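Local coordinates for pyruvate kinase (Cryptosporidium parvum, PDB 4DRS), which probably catalyses the last step of glycolysis, transfer of the phosphoryl group from phosphoenolpyruvate to ADP to give pyruvate and ATP, at residues Ser400-Pro403 with Lys404-Val408. Sequence-based numbering, arbitrary orientation.
Sequences SSVP and KPVAV
Val402 and Val406 meet through one methyl each, CG1 of Val402 lying 3.8 Å from CG1 of Val406, and the two side chains cross at about a right angle. For Val402 this follows from chi1 of 176°, which sets CG1 anti to the backbone N and sends it on along the chain. The same Val406 methyl also rests 3.7 Å from Pro403 O. Lys404 folds the other way, back along the chain: bends at chi2 (-74°) and chi4 (57°) bring the end of its aliphatic chain up to the oxygen end of the Val402 carbonyl, with Lys404 CE 3.2 Å from Val402 O. Its ammonium group goes past that oxygen to a weak hydrogen bond with His399 O, near the end of helix 391-401. The chain turns at a cis peptide bond before Pro405, bringing Val406 round beside Val402. Val402 also packs on Glu410 and Tyr444, and Val406 on Ala411. Ala407 occupies the N-cap position of helix 408-422, so the linker joins helix 391-401 to the C-terminal alpha/beta domain. The apolar valine contact thus holds the turn from within, while backbone hydrogen bonds of Val406, and only weakly a long Lys404 ion pair with Asp422 of a neighbouring subunit, tie it to that subunit.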
ATOM      1  N   SER A 400      -9.326  -3.541   7.957  1.00 55.04           N
ATOM      2  CA  SER A 400      -8.087  -4.246   8.321  1.00 57.70           C
ATOM      3  C   SER A 400      -7.903  -4.423   9.831  1.00 58.14           C
ATOM      4  O   SER A 400      -7.316  -5.411  10.269  1.00 59.69           O
ATOM      5  CB  SER A 400      -6.865  -3.525   7.750  1.00 58.51           C
ATOM      6  OG  SER A 400      -6.909  -3.490   6.337  1.00 60.66           O
ATOM      7  N   SER A 401      -8.391  -3.461  10.613  1.00 57.89           N
ATOM      8  CA  SER A 401      -8.251  -3.493  12.074  1.00 58.58           C
ATOM      9  C   SER A 401      -9.179  -4.504  12.755  1.00 57.90           C
ATOM     10  O   SER A 401      -8.996  -4.829  13.929  1.00 58.48           O
ATOM     11  CB  SER A 401      -8.495  -2.101  12.664  1.00 58.86           C
ATOM     12  OG  SER A 401      -7.706  -1.122  12.013  1.00 60.48           O
ATOM     13  N   VAL A 402     -10.173  -4.994  12.018  1.00 56.68           N
ATOM     14  CA  VAL A 402     -11.167  -5.908  12.573  1.00 56.22           C
ATOM     15  C   VAL A 402     -10.772  -7.365  12.319  1.00 57.35           C
ATOM     16  O   VAL A 402     -10.663  -7.789  11.170  1.00 57.65           O
ATOM     17  CB  VAL A 402     -12.590  -5.606  12.042  1.00 54.30           C
ATOM     18  CG1 VAL A 402     -13.588  -6.635  12.545  1.00 53.54           C
ATOM     19  CG2 VAL A 402     -13.028  -4.213  12.468  1.00 53.56           C
ATOM     20  N   PRO A 403     -10.550  -8.131  13.403  1.00 58.74           N
ATOM     21  CA  PRO A 403     -10.124  -9.530  13.298  1.00 59.17           C
ATOM     22  C   PRO A 403     -11.173 -10.426  12.641  1.00 58.41           C
ATOM     23  O   PRO A 403     -12.364 -10.328  12.952  1.00 58.20           O
ATOM     24  CB  PRO A 403      -9.885  -9.948  14.758  1.00 59.88           C
ATOM     25  CG  PRO A 403     -10.647  -8.967  15.580  1.00 59.74           C
ATOM     26  CD  PRO A 403     -10.642  -7.683  14.805  1.00 58.75           C
ATOM     27  N   LYS A 404     -10.715 -11.285  11.733  1.00 57.67           N
ATOM     28  CA  LYS A 404     -11.590 -12.187  10.992  1.00 56.76           C
ATOM     29  C   LYS A 404     -11.470 -13.604  11.554  1.00 56.26           C
ATOM     30  O   LYS A 404     -10.416 -13.967  12.074  1.00 58.36           O
ATOM     31  CB  LYS A 404     -11.242 -12.162   9.496  1.00 57.41           C
ATOM     32  CG  LYS A 404     -11.104 -10.766   8.896  1.00 58.13           C
ATOM     33  CD  LYS A 404     -12.449 -10.072   8.714  1.00 58.25           C
ATOM     34  CE  LYS A 404     -12.292  -8.570   8.515  1.00 58.06           C
ATOM     35  NZ  LYS A 404     -11.421  -8.223   7.357  1.00 61.13           N
ATOM     36  N   PRO A 405     -12.546 -14.414  11.460  1.00 54.62           N
ATOM     37  CA  PRO A 405     -13.857 -14.135  10.853  1.00 52.56           C
ATOM     38  C   PRO A 405     -14.766 -13.274  11.725  1.00 50.69           C
ATOM     39  O   PRO A 405     -14.581 -13.211  12.940  1.00 51.47           O
ATOM     40  CB  PRO A 405     -14.467 -15.531  10.693  1.00 53.37           C
ATOM     41  CG  PRO A 405     -13.858 -16.328  11.800  1.00 54.05           C
ATOM     42  CD  PRO A 405     -12.470 -15.786  11.998  1.00 54.03           C
ATOM     43  N   VAL A 406     -15.735 -12.618  11.093  1.00 48.59           N
ATOM     44  CA  VAL A 406     -16.736 -11.819  11.797  1.00 47.15           C
ATOM     45  C   VAL A 406     -18.072 -12.558  11.781  1.00 47.48           C
ATOM     46  O   VAL A 406     -18.200 -13.595  11.128  1.00 49.17           O
ATOM     47  CB  VAL A 406     -16.899 -10.411  11.174  1.00 46.63           C
ATOM     48  CG1 VAL A 406     -15.649  -9.572  11.397  1.00 46.32           C
ATOM     49  CG2 VAL A 406     -17.237 -10.496   9.686  1.00 46.34           C
ATOM     50  N   ALA A 407     -19.062 -12.034  12.503  1.00 46.38           N
ATOM     51  CA  ALA A 407     -20.417 -12.578  12.439  1.00 46.16           C
ATOM     52  C   ALA A 407     -21.077 -12.172  11.121  1.00 45.07           C
ATOM     53  O   ALA A 407     -20.645 -11.210  10.473  1.00 44.41           O
ATOM     54  CB  ALA A 407     -21.243 -12.105  13.626  1.00 46.43           C
ATOM     55  N   VAL A 408     -22.117 -12.908  10.732  1.00 44.02           N
ATOM     56  CA  VAL A 408     -22.837 -12.655   9.480  1.00 43.05           C
ATOM     57  C   VAL A 408     -23.281 -11.193   9.332  1.00 42.85           C
ATOM     58  O   VAL A 408     -22.972 -10.567   8.315  1.00 43.48           O
ATOM     59  CB  VAL A 408     -24.027 -13.638   9.282  1.00 43.24           C
ATOM     60  CG1 VAL A 408     -25.004 -13.131   8.227  1.00 42.87           C
ATOM     61  CG2 VAL A 408     -23.515 -15.019   8.909  1.00 43.13           C
TER